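Local coordinates for superoxide dismutase (Candida albicans, PDB 4GUN), which is a manganese enzyme that probably protects the cell by dismuting superoxide to hydrogen peroxide and dioxygen, at residues A[76-81]-A[155-160]; A[38-43]-A[70-75]; A[165-170]-A[195-200]. The protein carries 2 engineered substitutions. All coordinates share one frame; numbering follows the deposited sequence.

Contact 1 (A[76-81]-A[155-160]); sequences GHTNHS and QDTISA. With MN (manganese (II) ion), chain Q.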
# COMPACT_ATOMS: atom_id res chain seq x y z
N GLY A 76 -3.25 -16.79 -1.22
CA GLY A 76 -4.30 -17.45 -0.45
C GLY A 76 -4.11 -18.95 -0.38
O GLY A 76 -4.26 -19.54 0.68
N HIS A 77 -3.73 -19.57 -1.52
CA HIS A 77 -3.47 -21.02 -1.58
C HIS A 77 -2.26 -21.40 -0.72
O HIS A 77 -2.34 -22.36 0.05
CB HIS A 77 -3.24 -21.49 -3.02
CG HIS A 77 -2.78 -22.92 -3.11
ND1 HIS A 77 -3.62 -23.99 -2.78
CD2 HIS A 77 -1.60 -23.42 -3.56
CE1 HIS A 77 -2.92 -25.09 -3.01
NE2 HIS A 77 -1.68 -24.80 -3.45
N THR A 78 -1.16 -20.63 -0.86
CA THR A 78 0.10 -20.83 -0.13
C THR A 78 -0.13 -20.67 1.37
O THR A 78 0.31 -21.53 2.15
CB THR A 78 1.17 -19.85 -0.64
OG1 THR A 78 1.43 -20.15 -2.01
CG2 THR A 78 2.47 -19.93 0.17
N ASN A 79 -0.81 -19.58 1.77
CA ASN A 79 -1.10 -19.29 3.20
C ASN A 79 -1.98 -20.36 3.86
O ASN A 79 -1.65 -20.84 4.94
CB ASN A 79 -1.71 -17.90 3.36
CG ASN A 79 -0.74 -16.75 3.12
OD1 ASN A 79 0.48 -16.90 3.21
ND2 ASN A 79 -1.27 -15.56 2.83
N HIS A 80 -3.10 -20.73 3.20
CA HIS A 80 -4.00 -21.74 3.73
C HIS A 80 -3.34 -23.13 3.81
O HIS A 80 -3.48 -23.77 4.84
CB HIS A 80 -5.36 -21.73 3.01
CG HIS A 80 -6.18 -20.53 3.40
ND1 HIS A 80 -6.07 -19.32 2.73
CD2 HIS A 80 -7.05 -20.37 4.42
CE1 HIS A 80 -6.90 -18.49 3.33
NE2 HIS A 80 -7.54 -19.08 4.33
N SER A 81 -2.54 -23.53 2.79
CA SER A 81 -1.78 -24.80 2.79
C SER A 81 -0.81 -24.88 3.96
O SER A 81 -0.70 -25.94 4.59
CB SER A 81 -1.02 -24.99 1.47
OG SER A 81 -1.92 -25.22 0.41
N GLN A 155 -3.91 -11.53 1.42
CA GLN A 155 -3.28 -12.80 1.08
C GLN A 155 -1.80 -12.67 0.73
O GLN A 155 -1.23 -13.56 0.12
CB GLN A 155 -4.07 -13.64 0.06
CG GLN A 155 -5.44 -14.16 0.54
CD GLN A 155 -5.43 -14.96 1.84
OE1 GLN A 155 -4.41 -15.49 2.30
NE2 GLN A 155 -6.59 -15.08 2.45
N ASP A 156 -1.17 -11.57 1.17
CA ASP A 156 0.27 -11.40 0.99
C ASP A 156 0.97 -12.51 1.83
O ASP A 156 0.42 -12.97 2.84
CB ASP A 156 0.71 -9.97 1.39
CG ASP A 156 0.10 -8.86 0.53
OD1 ASP A 156 -0.52 -9.19 -0.51
OD2 ASP A 156 0.25 -7.68 0.88
N THR A 157 2.11 -13.01 1.35
CA THR A 157 2.79 -14.14 2.00
C THR A 157 4.28 -13.90 2.24
O THR A 157 4.79 -12.84 1.90
CB THR A 157 2.52 -15.43 1.17
OG1 THR A 157 2.85 -16.58 1.96
CG2 THR A 157 3.27 -15.45 -0.18
N ILE A 158 4.97 -14.91 2.76
CA ILE A 158 6.43 -14.89 2.94
C ILE A 158 7.00 -15.38 1.61
O ILE A 158 7.03 -16.58 1.35
CB ILE A 158 6.86 -15.71 4.19
CG1 ILE A 158 6.13 -15.21 5.48
CG2 ILE A 158 8.39 -15.71 4.38
CD1 ILE A 158 6.11 -13.68 5.72
N SER A 159 7.31 -14.45 0.71
CA SER A 159 7.76 -14.85 -0.63
C SER A 159 9.22 -14.55 -0.94
O SER A 159 9.74 -15.01 -1.97
CB SER A 159 6.83 -14.29 -1.70
OG SER A 159 6.90 -12.87 -1.71
N ALA A 160 9.89 -13.80 -0.03
CA ALA A 160 11.31 -13.48 -0.20
C ALA A 160 12.10 -14.80 -0.18
O ALA A 160 11.88 -15.60 0.74
CB ALA A 160 11.78 -12.55 0.90
MN MN Q . -8.55 -17.88 5.77
O HOH W 1 -7.52 -16.07 5.20

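Contact 2 (A[38-43]-A[70-75]); sequences VAYVNG and IKFHGG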
# COMPACT_ATOMS: atom_id res chain seq x y z
N VAL A 38 -10.93 -23.27 -1.51
CA VAL A 38 -11.43 -23.66 -2.85
C VAL A 38 -11.51 -22.43 -3.80
O VAL A 38 -11.20 -22.56 -4.99
CB VAL A 38 -12.79 -24.42 -2.74
CG1 VAL A 38 -13.57 -24.40 -4.05
CG2 VAL A 38 -12.56 -25.86 -2.27
N ALA A 39 -11.95 -21.26 -3.28
CA ALA A 39 -12.07 -20.02 -4.06
C ALA A 39 -10.68 -19.51 -4.51
O ALA A 39 -10.55 -19.03 -5.63
CB ALA A 39 -12.81 -18.95 -3.26
N TYR A 40 -9.65 -19.67 -3.67
CA TYR A 40 -8.29 -19.30 -4.08
C TYR A 40 -7.71 -20.32 -5.10
O TYR A 40 -6.98 -19.90 -6.00
CB TYR A 40 -7.35 -19.16 -2.87
CG TYR A 40 -7.82 -18.18 -1.82
CD1 TYR A 40 -8.01 -16.83 -2.13
CD2 TYR A 40 -8.00 -18.57 -0.50
CE1 TYR A 40 -8.43 -15.92 -1.17
CE2 TYR A 40 -8.45 -17.67 0.47
CZ TYR A 40 -8.65 -16.35 0.14
OH TYR A 40 -9.08 -15.47 1.10
N VAL A 41 -8.03 -21.63 -4.98
CA VAL A 41 -7.58 -22.66 -5.94
C VAL A 41 -8.11 -22.30 -7.35
O VAL A 41 -7.37 -22.33 -8.35
CB VAL A 41 -8.02 -24.10 -5.49
CG1 VAL A 41 -7.84 -25.12 -6.63
CG2 VAL A 41 -7.26 -24.55 -4.25
N ASN A 42 -9.41 -21.98 -7.41
CA ASN A 42 -10.10 -21.62 -8.64
C ASN A 42 -9.61 -20.29 -9.22
O ASN A 42 -9.36 -20.21 -10.43
CB ASN A 42 -11.62 -21.62 -8.43
CG ASN A 42 -12.16 -23.02 -8.25
OD1 ASN A 42 -11.54 -24.01 -8.67
ND2 ASN A 42 -13.35 -23.15 -7.64
N GLY A 43 -9.46 -19.30 -8.34
CA GLY A 43 -9.00 -17.97 -8.68
C GLY A 43 -7.61 -17.99 -9.28
O GLY A 43 -7.38 -17.35 -10.30
N ILE A 70 -3.11 -12.90 -9.36
CA ILE A 70 -2.10 -13.92 -9.21
C ILE A 70 -1.57 -13.89 -7.77
O ILE A 70 -1.57 -14.92 -7.10
CB ILE A 70 -0.99 -13.77 -10.29
CG1 ILE A 70 -1.56 -14.15 -11.69
CG2 ILE A 70 0.24 -14.63 -9.93
CD1 ILE A 70 -0.66 -13.67 -12.87
N LYS A 71 -1.15 -12.70 -7.31
CA LYS A 71 -0.67 -12.42 -5.96
C LYS A 71 -1.69 -12.89 -4.92
O LYS A 71 -1.33 -13.62 -4.00
CB LYS A 71 -0.39 -10.91 -5.78
CG LYS A 71 0.33 -10.54 -4.48
CD LYS A 71 0.44 -9.02 -4.24
CE LYS A 71 -0.83 -8.41 -3.66
NZ LYS A 71 -0.62 -7.06 -3.04
N PHE A 72 -2.96 -12.50 -5.10
CA PHE A 72 -4.06 -12.78 -4.17
C PHE A 72 -4.42 -14.25 -4.06
O PHE A 72 -4.43 -14.79 -2.95
CB PHE A 72 -5.30 -11.93 -4.51
CG PHE A 72 -6.44 -12.04 -3.53
CD1 PHE A 72 -6.36 -11.45 -2.27
CD2 PHE A 72 -7.61 -12.72 -3.87
CE1 PHE A 72 -7.41 -11.53 -1.37
CE2 PHE A 72 -8.68 -12.79 -2.97
CZ PHE A 72 -8.58 -12.19 -1.73
N HIS A 73 -4.76 -14.88 -5.18
CA HIS A 73 -5.18 -16.28 -5.14
C HIS A 73 -4.01 -17.23 -4.94
O HIS A 73 -4.16 -18.23 -4.25
CB HIS A 73 -6.08 -16.64 -6.33
CG HIS A 73 -7.32 -15.81 -6.45
ND1 HIS A 73 -8.42 -16.01 -5.60
CD2 HIS A 73 -7.64 -14.86 -7.35
CE1 HIS A 73 -9.34 -15.15 -6.01
NE2 HIS A 73 -8.91 -14.44 -7.06
N GLY A 74 -2.85 -16.87 -5.48
CA GLY A 74 -1.62 -17.65 -5.27
C GLY A 74 -1.16 -17.59 -3.83
O GLY A 74 -0.75 -18.60 -3.25
N GLY A 75 -1.30 -16.41 -3.23
CA GLY A 75 -0.98 -16.16 -1.82
C GLY A 75 -1.95 -16.88 -0.90
O GLY A 75 -1.54 -17.51 0.06

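Contact 3 (A[165-170]-A[195-200]); sequences PIIAID and INWAEA. With MN (manganese (II) ion), chain Q.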
# COMPACT_ATOMS: atom_id res chain seq x y z
N PRO A 165 8.63 -19.43 5.96
CA PRO A 165 7.50 -19.38 6.91
C PRO A 165 7.56 -20.64 7.83
O PRO A 165 7.73 -21.75 7.33
CB PRO A 165 6.26 -19.33 6.01
CG PRO A 165 6.69 -19.95 4.71
CD PRO A 165 8.19 -19.84 4.60
N ILE A 166 7.54 -20.43 9.15
CA ILE A 166 7.65 -21.53 10.14
C ILE A 166 6.26 -21.87 10.72
O ILE A 166 5.90 -23.04 10.84
CB ILE A 166 8.72 -21.23 11.25
CG1 ILE A 166 10.11 -20.80 10.67
CG2 ILE A 166 8.86 -22.37 12.27
CD1 ILE A 166 10.74 -21.82 9.62
N ILE A 167 5.51 -20.82 11.07
CA ILE A 167 4.14 -20.89 11.58
C ILE A 167 3.33 -19.83 10.87
O ILE A 167 3.76 -18.68 10.80
CB ILE A 167 4.09 -20.68 13.14
CG1 ILE A 167 4.65 -21.90 13.92
CG2 ILE A 167 2.67 -20.27 13.64
CD1 ILE A 167 3.78 -23.21 13.90
N ALA A 168 2.14 -20.21 10.35
CA ALA A 168 1.22 -19.27 9.72
C ALA A 168 -0.06 -19.24 10.56
O ALA A 168 -0.60 -20.31 10.91
CB ALA A 168 0.91 -19.70 8.30
N ILE A 169 -0.48 -18.03 10.97
CA ILE A 169 -1.71 -17.76 11.74
C ILE A 169 -2.65 -16.84 10.94
O ILE A 169 -2.35 -15.66 10.77
CB ILE A 169 -1.49 -17.19 13.17
CG1 ILE A 169 -0.50 -18.06 14.01
CG2 ILE A 169 -2.85 -17.02 13.89
CD1 ILE A 169 -1.00 -19.44 14.38
N ASP A 170 -3.80 -17.37 10.54
CA ASP A 170 -4.83 -16.64 9.81
C ASP A 170 -5.60 -15.71 10.76
O ASP A 170 -6.23 -16.17 11.71
CB ASP A 170 -5.81 -17.63 9.15
CG ASP A 170 -6.68 -17.03 8.05
OD1 ASP A 170 -6.59 -15.81 7.83
OD2 ASP A 170 -7.39 -17.78 7.40
N ILE A 195 -1.74 -25.75 17.65
CA ILE A 195 -0.61 -25.46 16.77
C ILE A 195 0.31 -26.67 16.68
O ILE A 195 0.69 -27.24 17.71
CB ILE A 195 0.09 -24.12 17.12
CG1 ILE A 195 -0.78 -22.90 16.69
CG2 ILE A 195 1.52 -24.03 16.55
CD1 ILE A 195 -1.18 -22.78 15.16
N ASN A 196 0.63 -27.09 15.46
CA ASN A 196 1.51 -28.23 15.21
C ASN A 196 2.98 -27.78 15.15
O ASN A 196 3.48 -27.40 14.09
CB ASN A 196 1.09 -28.93 13.93
CG ASN A 196 1.85 -30.20 13.63
OD1 ASN A 196 2.75 -30.63 14.35
ND2 ASN A 196 1.53 -30.81 12.52
N TRP A 197 3.66 -27.80 16.31
CA TRP A 197 5.06 -27.42 16.42
C TRP A 197 6.03 -28.43 15.79
O TRP A 197 7.17 -28.06 15.51
CB TRP A 197 5.45 -27.11 17.88
CG TRP A 197 4.90 -25.81 18.39
CD1 TRP A 197 3.88 -25.65 19.29
CD2 TRP A 197 5.38 -24.49 18.09
NE1 TRP A 197 3.70 -24.31 19.57
CE2 TRP A 197 4.62 -23.58 18.85
CE3 TRP A 197 6.41 -23.99 17.27
CZ2 TRP A 197 4.81 -22.19 18.77
CZ3 TRP A 197 6.59 -22.62 17.19
CH2 TRP A 197 5.83 -21.74 17.97
N ALA A 198 5.61 -29.70 15.56
CA ALA A 198 6.46 -30.69 14.91
C ALA A 198 6.65 -30.29 13.43
O ALA A 198 7.73 -30.48 12.87
CB ALA A 198 5.85 -32.08 15.01
N GLU A 199 5.59 -29.69 12.82
CA GLU A 199 5.65 -29.17 11.46
C GLU A 199 6.60 -27.98 11.42
O GLU A 199 7.42 -27.89 10.51
CB GLU A 199 4.26 -28.80 10.89
CG GLU A 199 4.27 -28.21 9.48
CD GLU A 199 4.89 -29.05 8.36
OE1 GLU A 199 4.87 -30.29 8.48
OE2 GLU A 199 5.37 -28.46 7.37
N ALA A 200 6.52 -27.10 12.44
CA ALA A 200 7.36 -25.92 12.57
C ALA A 200 8.86 -26.33 12.62
O ALA A 200 9.69 -25.73 11.93
CB ALA A 200 6.96 -25.16 13.83
MN MN Q . -8.55 -17.88 5.77
O HOH W 1 -7.52 -16.07 5.20

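Contact 1 (A[76-81]-A[155-160])
Asn79 meets residues 155-157 with its carboxamide, and the three hydrogen bonds between the segments all use that group. Asn79 ND2 donates to Gln155 OE1 at 3.2 Å, nearly straight at 170°. Asn79 ND2 also donates to Asp156 O at 3.1 Å. Both acceptors lie close to the Asn79 amide plane. On the other branch, Asn79 OD1 accepts from Thr157 OG1 at 2.7 Å. The Thr157 hydroxyl is anti to its own backbone N (chi1 -164°), which turns it to the helix.

The Gln155 side chain lies against Gly76, with Gln155 OE1 3.4 Å from Gly76 CA. The Thr78 CG2 methyl meets Thr157 OG1.

His80 NE2 binds manganese at 2.1 Å. His80 ND1 donates to Gly76 O at 2.7 Å, with that oxygen in the ring plane. His32, Asp170 and His174 are the other protein ligands. Gln155 NE2 sits at the His80 ring edge, 3.5 Å from His80 CE1. Gln155 NE2 is hydrogen-bonded to Tyr40 OH and donates to the metal-bound water at 3.1 Å.

Gln155 is thus the second-shell residue, with Asn79 one shell behind it. Together these bonds set which way the Gln155 amide faces, and its NE2 would probably influence ionisation of the bound water.

Contact 2 (A[38-43]-A[70-75])
His73 lies against Tyr40 and Gly43, with its CB pointing at helix 26-56. His73 CB meets the backbone of the facing helix, 3.4 Å from Tyr40 O. CG stands anti to the His73 carbonyl carbon (chi1 -58°), and this turns one face of the imidazole to Gly43, whose CA sits over the ring centre. His73 CG is 3.5 Å from Gly43 CA, which lies almost on the ring normal in a CH-pi contact. His73 ND1 turns to Tyr40 and lies near the plane of its ring at the edge, 3.6 Å from Tyr40 CD1. His73 CD2 stays over Gly43 CA and C. At the tip, His73 NE2 is 3.9 Å from Gly43 CA, while His73 CE1 comes near Ala39 O. The opposite face of the imidazole is taken by Phe72 of its own helix, whose CD2 lies over the ring centre. The ring is thus sandwiched between a glycine and a phenylalanine.

The two helices form the alpha-hairpin domain of iron/manganese superoxide dismutases. At this point the axes of the two segments pass 7.9 Å apart and cross at 134°, well short of antiparallel.

Beside the imidazole, Tyr40 turns its edge to the face of Phe72 in an offset edge-to-face pair, with planes at 74° and centroids 5.5 Å apart. The nearest atoms are Tyr40 CE1 and Phe72 CE2, at 3.6 Å. The Tyr40 ring runs on toward the metal site, where it meets His80. Phe72 also packs on Trp172 and on Gln130 of a third subunit.

Contact 3 (A[165-170]-A[195-200])
A classic beta bulge on strand 163-170, an outer strand of the three-stranded antiparallel sheet, meets the start of the C-terminal helix here. Ile166 and Ile167 both face Ile137 of the neighbouring strand, and both reach Ala200 of the helix. CB of Ala200 is 3.7 Å from Ile166 CG2 and 3.7 Å from Ile167 CD1, so one methyl touches two consecutive strand residues.

Ile167 fills the centre of the contact. Ile167 CD1 meets Ile195 CG2 at 3.6 Å. Ile167 CG1 lies 3.9 Å from Trp197 CZ3. The indole carries Ile167 CD1 and Ile195 CG2 over the same face, both offset toward the rim. Farther along, Ile169 and Ile195 meet tip to tip, with their CD1 atoms 3.4 Å apart, tighter than usual for two methyls.

Asn196 is the N-cap of the helix. Its CG is anti to the backbone N (chi1 -175°), which brings OD1 to the helix start. There OD1 takes weak bonds from the N-H groups of Ala198 and Glu199.

The far end of the strand belongs to the active site. OD2 of Asp170 binds manganese at 2.0 Å. Asp170 OD1 accepts a hydrogen bond from Trp172 N and a weak one from the metal-bound water. A metal-binding aspartate at the end of a sheet strand, with helices packed on the sheet, is typical of the C-terminal alpha/beta domain of iron/manganese superoxide dismutases.

The contacts follow one another in series along the chain: contact 2 closes first, then contact 1, then contact 3. Contacts 1 and 2 share helix 60-85, and their centres are about 10 Å apart. Contact 2 lies within the alpha-hairpin domain and contact 3 within the C-terminal domain, with centres about 21 Å apart and no touch between them. Contact 1 joins the two domains. It shares the manganese and its bound water with contact 3, about 13 Å away between centres. The metal site is thus built from both domains. Contacts 1 and 2 also touch a second subunit, so both the hairpin and the loop after strand 146-153 lie at a subunit interface.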